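Exopolysaccharide biosynthesis protein (PDB 6TGF) modifies glycan biofilm as a hydrolase-type enzyme built on a parallel beta-helix fold like that of bacteriophage tailspikes. Local coordinates at the interface of chains A and B. Numbering follows the deposited sequence. Chains: chain A/B, Exopolysaccharide biosynthesis protein.

Contact 1: the interface of chains A and B. Residues chain A 526-528; chain B 532-533, 644, 660.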
loop_
_atom_site.group_PDB
_atom_site.type_symbol
_atom_site.label_atom_id
_atom_site.label_comp_id
_atom_site.label_asym_id
_atom_site.label_seq_id
_atom_site.Cartn_x
_atom_site.Cartn_y
_atom_site.Cartn_z
ATOM N N TYR A 526 -14.611 24.269 12.920
ATOM C CA TYR A 526 -15.326 23.111 13.516
ATOM C C TYR A 526 -16.778 23.497 13.812
ATOM O O TYR A 526 -17.081 24.709 13.883
ATOM C CB TYR A 526 -14.594 22.620 14.767
ATOM C CG TYR A 526 -14.166 23.712 15.713
ATOM C CD1 TYR A 526 -15.097 24.412 16.464
ATOM C CD2 TYR A 526 -12.830 24.048 15.863
ATOM C CE1 TYR A 526 -14.714 25.418 17.335
ATOM C CE2 TYR A 526 -12.430 25.052 16.730
ATOM C CZ TYR A 526 -13.375 25.741 17.469
ATOM O OH TYR A 526 -12.995 26.730 18.329
ATOM N N ASN A 527 -17.643 22.488 13.969
ATOM C CA ASN A 527 -19.052 22.649 14.415
ATOM C C ASN A 527 -19.046 23.309 15.797
ATOM O O ASN A 527 -19.691 24.364 15.944
ATOM C CB ASN A 527 -19.814 21.320 14.452
ATOM C CG ASN A 527 -20.264 20.844 13.087
ATOM O OD1 ASN A 527 -19.660 21.181 12.070
ATOM N ND2 ASN A 527 -21.329 20.058 13.053
ATOM N N TYR A 528 -18.329 22.713 16.758
ATOM C CA TYR A 528 -18.197 23.215 18.151
ATOM C C TYR A 528 -16.888 22.731 18.785
ATOM O O TYR A 528 -16.375 21.663 18.399
ATOM C CB TYR A 528 -19.399 22.791 18.999
ATOM C CG TYR A 528 -19.664 21.308 19.061
ATOM C CD1 TYR A 528 -20.439 20.679 18.100
ATOM C CD2 TYR A 528 -19.166 20.532 20.097
ATOM C CE1 TYR A 528 -20.703 19.320 18.157
ATOM C CE2 TYR A 528 -19.421 19.172 20.169
ATOM C CZ TYR A 528 -20.192 18.562 19.196
ATOM O OH TYR A 528 -20.444 17.224 19.261
ATOM N N ARG B 532 -17.209 27.401 9.419
ATOM C CA ARG B 532 -17.930 26.667 8.347
ATOM C C ARG B 532 -19.043 27.564 7.790
ATOM O O ARG B 532 -19.425 27.376 6.618
ATOM C CB ARG B 532 -18.481 25.369 8.943
ATOM C CG ARG B 532 -18.970 24.338 7.936
ATOM C CD ARG B 532 -19.086 22.982 8.608
ATOM N NE ARG B 532 -20.302 22.262 8.255
ATOM C CZ ARG B 532 -20.451 21.484 7.187
ATOM N NH1 ARG B 532 -19.459 21.314 6.329
ATOM N NH2 ARG B 532 -21.606 20.878 6.976
ATOM N N TRP B 533 -19.522 28.513 8.605
ATOM C CA TRP B 533 -20.716 29.360 8.342
ATOM C C TRP B 533 -20.360 30.846 8.474
ATOM O O TRP B 533 -20.125 31.298 9.611
ATOM C CB TRP B 533 -21.834 28.960 9.309
ATOM C CG TRP B 533 -22.057 27.480 9.367
ATOM C CD1 TRP B 533 -22.531 26.684 8.366
ATOM C CD2 TRP B 533 -21.793 26.609 10.482
ATOM N NE1 TRP B 533 -22.588 25.381 8.782
ATOM C CE2 TRP B 533 -22.145 25.304 10.076
ATOM C CE3 TRP B 533 -21.309 26.802 11.781
ATOM C CZ2 TRP B 533 -22.020 24.203 10.921
ATOM C CZ3 TRP B 533 -21.186 25.713 12.617
ATOM C CH2 TRP B 533 -21.539 24.431 12.190
ATOM N N ILE B 644 -18.655 28.047 18.080
ATOM C CA ILE B 644 -19.472 27.440 19.172
ATOM C C ILE B 644 -18.556 26.721 20.170
ATOM O O ILE B 644 -17.581 26.082 19.733
ATOM C CB ILE B 644 -20.540 26.495 18.580
ATOM C CG1 ILE B 644 -21.376 27.196 17.505
ATOM C CG2 ILE B 644 -21.409 25.907 19.684
ATOM C CD1 ILE B 644 -22.380 26.306 16.805
ATOM N N VAL B 660 -24.992 20.041 16.128
ATOM C CA VAL B 660 -25.370 21.373 15.575
ATOM C C VAL B 660 -26.000 21.124 14.202
ATOM O O VAL B 660 -25.247 20.966 13.221
ATOM C CB VAL B 660 -24.164 22.332 15.503
ATOM C CG1 VAL B 660 -24.497 23.618 14.759
ATOM C CG2 VAL B 660 -23.623 22.651 16.889
HETATM O O HOH W 1 -22.630 18.604 14.966
#
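With CG of A:Asn527 beside its backbone N (chi1 -78°) and CG of B:Trp533 likewise beside its N, the asparagine amide and the indole meet across the subunit boundary. The two planes are turned 50° apart. The benzo end of the indole does the touching: CH2 of B:Trp533 lies 3.8 Å from the alpha carbon CA of A:Asn527, while the backbone O of A:Asn527 sits at the ring's edge, in its plane. CB of B:Arg532 covers the centre of one indole face, and its CD and NE lie alongside OD1 of A:Asn527, the amide and guanidinium planes 30° apart. The same asparagine O also rests against B:Ile644, whose CD1 comes to 3.4 Å from it. Next along chain A, CB of A:Tyr528 packs on CG2 of B:Ile644 at 3.8 Å, and ring atom CD1 of A:Tyr528 meets CG2 of B:Val660 at 3.9 Å, the two side chains running past each other in opposite directions. A water joins the chains, bridging the amide ND2 of A:Asn527 and the backbone N of B:Val660. A:Asn527, the one residue between strands 523-526 and 528-529, appears to seat one subunit against strands 637-646 and 659-664 of its neighbour in the deposited three-chain assembly.

Contact 2: the interface of chains A and B. Residues chain A 463, 483-484; chain B 437-438, 458-460, 481.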
loop_
_atom_site.group_PDB
_atom_site.type_symbol
_atom_site.label_atom_id
_atom_site.label_comp_id
_atom_site.label_asym_id
_atom_site.label_seq_id
_atom_site.Cartn_x
_atom_site.Cartn_y
_atom_site.Cartn_z
ATOM N N ALA A 463 4.962 8.310 8.167
ATOM C CA ALA A 463 6.037 7.495 8.780
ATOM C C ALA A 463 7.358 7.666 8.014
ATOM O O ALA A 463 8.018 6.642 7.732
ATOM C CB ALA A 463 5.607 6.048 8.833
ATOM N N ARG A 483 2.014 12.647 8.931
ATOM C CA ARG A 483 1.741 11.908 10.195
ATOM C C ARG A 483 2.993 11.125 10.608
ATOM O O ARG A 483 3.603 10.476 9.734
ATOM C CB ARG A 483 0.569 10.935 10.038
ATOM C CG ARG A 483 -0.802 11.591 9.967
ATOM C CD ARG A 483 -1.917 10.561 9.982
ATOM N NE ARG A 483 -1.807 9.611 8.882
ATOM C CZ ARG A 483 -2.485 8.472 8.782
ATOM N NH1 ARG A 483 -3.343 8.111 9.723
ATOM N NH2 ARG A 483 -2.301 7.691 7.732
ATOM N N GLN A 484 3.349 11.191 11.897
ATOM C CA GLN A 484 4.359 10.322 12.557
ATOM C C GLN A 484 5.722 10.486 11.870
ATOM O O GLN A 484 6.327 9.463 11.494
ATOM C CB GLN A 484 3.877 8.868 12.538
ATOM C CG GLN A 484 4.616 7.958 13.510
ATOM C CD GLN A 484 3.942 6.616 13.654
ATOM O OE1 GLN A 484 2.964 6.467 14.385
ATOM N NE2 GLN A 484 4.470 5.619 12.962
ATOM N N GLN B 437 7.692 3.726 15.401
ATOM C CA GLN B 437 7.596 4.032 13.944
ATOM C C GLN B 437 6.789 2.938 13.227
ATOM O O GLN B 437 7.198 2.531 12.120
ATOM C CB GLN B 437 8.997 4.163 13.339
ATOM C CG GLN B 437 9.813 5.321 13.901
ATOM C CD GLN B 437 10.494 4.998 15.210
ATOM O OE1 GLN B 437 10.341 5.708 16.201
ATOM N NE2 GLN B 437 11.259 3.920 15.224
ATOM N N SER B 438 5.673 2.496 13.819
ATOM C CA SER B 438 4.878 1.320 13.371
ATOM C C SER B 438 3.527 1.759 12.788
ATOM O O SER B 438 3.087 2.885 13.099
ATOM C CB SER B 438 4.714 0.347 14.503
ATOM O OG SER B 438 5.970 -0.210 14.862
ATOM N N GLN B 458 4.268 3.443 19.222
ATOM C CA GLN B 458 4.052 4.612 18.328
ATOM C C GLN B 458 3.455 4.090 17.017
ATOM O O GLN B 458 4.218 3.527 16.204
ATOM C CB GLN B 458 5.364 5.361 18.095
ATOM C CG GLN B 458 5.215 6.620 17.252
ATOM C CD GLN B 458 6.549 7.224 16.883
ATOM O OE1 GLN B 458 7.460 6.538 16.425
ATOM N NE2 GLN B 458 6.670 8.526 17.078
ATOM N N TRP B 459 2.141 4.257 16.838
ATOM C CA TRP B 459 1.349 3.596 15.768
ATOM C C TRP B 459 0.556 4.631 14.965
ATOM O O TRP B 459 -0.111 5.479 15.588
ATOM C CB TRP B 459 0.406 2.549 16.372
ATOM C CG TRP B 459 1.095 1.369 16.984
ATOM C CD1 TRP B 459 1.520 1.241 18.274
ATOM C CD2 TRP B 459 1.415 0.126 16.333
ATOM N NE1 TRP B 459 2.090 0.012 18.469
ATOM C CE2 TRP B 459 2.039 -0.696 17.296
ATOM C CE3 TRP B 459 1.240 -0.370 15.036
ATOM C CZ2 TRP B 459 2.485 -1.983 16.997
ATOM C CZ3 TRP B 459 1.683 -1.641 14.741
ATOM C CH2 TRP B 459 2.298 -2.435 15.711
ATOM N N ILE B 460 0.643 4.555 13.633
ATOM C CA ILE B 460 -0.423 5.020 12.697
ATOM C C ILE B 460 -1.410 3.857 12.552
ATOM O O ILE B 460 -0.957 2.744 12.227
ATOM C CB ILE B 460 0.147 5.468 11.334
ATOM C CG1 ILE B 460 1.003 6.732 11.463
ATOM C CG2 ILE B 460 -0.976 5.655 10.320
ATOM C CD1 ILE B 460 1.751 7.109 10.199
ATOM N N ASN B 481 -1.935 7.539 16.353
ATOM C CA ASN B 481 -2.279 8.524 15.292
ATOM C C ASN B 481 -3.269 7.838 14.338
ATOM O O ASN B 481 -2.812 7.170 13.389
ATOM C CB ASN B 481 -1.010 9.034 14.600
ATOM C CG ASN B 481 -1.218 10.314 13.818
ATOM O OD1 ASN B 481 -2.337 10.642 13.431
ATOM N ND2 ASN B 481 -0.139 11.043 13.580
#
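The amide nitrogen NE2 of A:Gln484 donates a nearly straight hydrogen bond, 3.1 Å long, to the backbone O of B:Ser438. The acceptor lies in the glutamine's amide plane, but the donor stands 37° above the carbonyl plane of B:Ser438, away from its lone pairs. CG of A:Gln484 is anti to the backbone N (chi1 -164°) and the chain stays extended beyond it, which carries the amide across to strand 458-462 of chain B. There it stacks on the amide of B:Gln458, with the planes 18° apart and CD of A:Gln484 3.8 Å from CG of B:Gln458. The B:Gln458 amide is itself steadied within chain B: its OE1 accepts the backbone N-H of B:Gln437 in the carbonyl plane, on a lone pair, at 3.0 Å. B:Ile460 is shared by two neighbours from chain A. Its CD1 packs on CB of A:Gln484 at 3.6 Å, and its CG2 sits over one face of the A:Arg483 guanidinium, offset toward the rim. In the deposited trimer this patch appears to tie together the beta-helices of two subunits, and chain B hides 92 Å² of A:Gln484. Beside it, the guanidinium and the B:Asn481 amide are almost perpendicular, and OD1 of B:Asn481 lies 3.5 Å from CD of A:Arg483.

Contact 3: the interface of chains A and B. Residues chain A 704, 706, 709, 732, 734; chain B 717, 727-728.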
loop_
_atom_site.group_PDB
_atom_site.type_symbol
_atom_site.label_atom_id
_atom_site.label_comp_id
_atom_site.label_asym_id
_atom_site.label_seq_id
_atom_site.Cartn_x
_atom_site.Cartn_y
_atom_site.Cartn_z
ATOM N N LEU A 704 -9.691 64.129 37.899
ATOM C CA LEU A 704 -10.190 65.495 37.593
ATOM C C LEU A 704 -9.823 66.452 38.731
ATOM O O LEU A 704 -9.852 66.024 39.901
ATOM C CB LEU A 704 -11.707 65.427 37.391
ATOM C CG LEU A 704 -12.248 66.207 36.195
ATOM C CD1 LEU A 704 -11.658 65.699 34.892
ATOM C CD2 LEU A 704 -13.759 66.121 36.140
ATOM N N ALA A 706 -11.017 69.495 40.955
ATOM C CA ALA A 706 -12.300 70.021 41.483
ATOM C C ALA A 706 -12.576 71.416 40.903
ATOM O O ALA A 706 -13.763 71.774 40.775
ATOM C CB ALA A 706 -12.262 70.047 42.992
ATOM N N VAL A 709 -14.896 71.580 37.900
ATOM C CA VAL A 709 -16.210 70.924 38.174
ATOM C C VAL A 709 -17.144 71.936 38.846
ATOM O O VAL A 709 -16.730 72.554 39.847
ATOM C CB VAL A 709 -16.043 69.659 39.040
ATOM C CG1 VAL A 709 -17.339 68.866 39.136
ATOM C CG2 VAL A 709 -14.917 68.768 38.538
ATOM N N PHE A 732 -21.689 65.291 37.866
ATOM C CA PHE A 732 -21.618 66.774 37.949
ATOM C C PHE A 732 -21.193 67.345 36.594
ATOM O O PHE A 732 -20.567 66.616 35.799
ATOM C CB PHE A 732 -20.662 67.197 39.064
ATOM C CG PHE A 732 -21.214 67.024 40.455
ATOM C CD1 PHE A 732 -20.880 65.921 41.227
ATOM C CD2 PHE A 732 -22.073 67.964 40.994
ATOM C CE1 PHE A 732 -21.380 65.772 42.511
ATOM C CE2 PHE A 732 -22.575 67.809 42.277
ATOM C CZ PHE A 732 -22.233 66.714 43.032
ATOM N N ILE A 734 -19.072 69.715 33.937
ATOM C CA ILE A 734 -17.639 70.067 33.724
ATOM C C ILE A 734 -17.573 71.555 33.365
ATOM O O ILE A 734 -18.190 71.938 32.350
ATOM C CB ILE A 734 -17.022 69.178 32.625
ATOM C CG1 ILE A 734 -17.102 67.691 32.987
ATOM C CG2 ILE A 734 -15.597 69.611 32.308
ATOM C CD1 ILE A 734 -16.106 67.253 34.030
ATOM N N PHE B 717 -13.287 63.962 41.870
ATOM C CA PHE B 717 -14.051 63.519 40.673
ATOM C C PHE B 717 -13.124 62.767 39.712
ATOM O O PHE B 717 -11.888 62.889 39.840
ATOM C CB PHE B 717 -14.673 64.719 39.955
ATOM C CG PHE B 717 -15.576 65.569 40.811
ATOM C CD1 PHE B 717 -15.051 66.550 41.640
ATOM C CD2 PHE B 717 -16.949 65.388 40.789
ATOM C CE1 PHE B 717 -15.881 67.329 42.431
ATOM C CE2 PHE B 717 -17.774 66.170 41.579
ATOM C CZ PHE B 717 -17.243 67.138 42.397
ATOM N N VAL B 727 -18.744 63.800 31.574
ATOM C CA VAL B 727 -19.202 64.374 32.877
ATOM C C VAL B 727 -18.209 63.975 33.975
ATOM O O VAL B 727 -17.285 63.188 33.683
ATOM C CB VAL B 727 -20.638 63.921 33.210
ATOM C CG1 VAL B 727 -21.632 64.383 32.155
ATOM C CG2 VAL B 727 -20.734 62.416 33.406
ATOM N N ALA B 728 -18.399 64.509 35.185
ATOM C CA ALA B 728 -17.565 64.252 36.383
ATOM C C ALA B 728 -18.298 63.281 37.318
ATOM O O ALA B 728 -19.338 63.678 37.880
ATOM C CB ALA B 728 -17.257 65.554 37.080
HETATM O O HOH W 2 -11.435 66.271 41.959
#
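One face of the B:Phe717 ring is covered by A:Val709, whose CG1 methyl sits over the ring centre, 3.6 Å from the centroid, in a CH-pi contact. The CE2 edge of B:Phe717 is turned toward the A:Phe732 ring, whose CD1 lies in the B:Phe717 plane: the rings stand at 90° in an edge-to-face pair, centroids 5.3 Å apart. A water O also sits at the B:Phe717 edge, in plane. A:Val709 has CG1 anti to the backbone N (chi1 -171°), which directs that methyl at the ring, while CG2 reaches the CD1 side. A:Phe732 and B:Ala728 form an antiparallel beta bridge through two hydrogen bonds, from N of A:Phe732 to O of B:Ala728 at 2.9 Å and from N of B:Ala728 back to O of A:Phe732 at 3.1 Å. A second antiparallel bridge runs from N of A:Leu704 to O of B:Phe717, 3.2 Å, with the donor well above the carbonyl plane. Both pair C-terminal strands of the two chains, which probably supports their association. The CB methyl of B:Ala728 packs against CD2 of A:Leu704 and CD1 of A:Ile734, each 3.7 Å away. The water, 2.6 Å from O of A:Leu704, also reaches N of B:Phe717, at 3.0 Å.

The three contacts are spread along the long axis of the subunits and share no residue. Between centres of C-alpha atoms, contact 1 lies about 29 Å from contact 2 and about 48 Å from contact 3, while contacts 2 and 3 are about 68 Å apart. Contact 2 joins strands 438-441 and 458-462 of one chain to strand 479-483 and the residue that follows it in the other; contact 1 uses later strands, and contact 3 the C-terminal ones. The patches reach from beta-helix to C-terminal strands, suggesting association along much of the length, consistent with a tailspike-like trimer, although the biological oligomer is inferred.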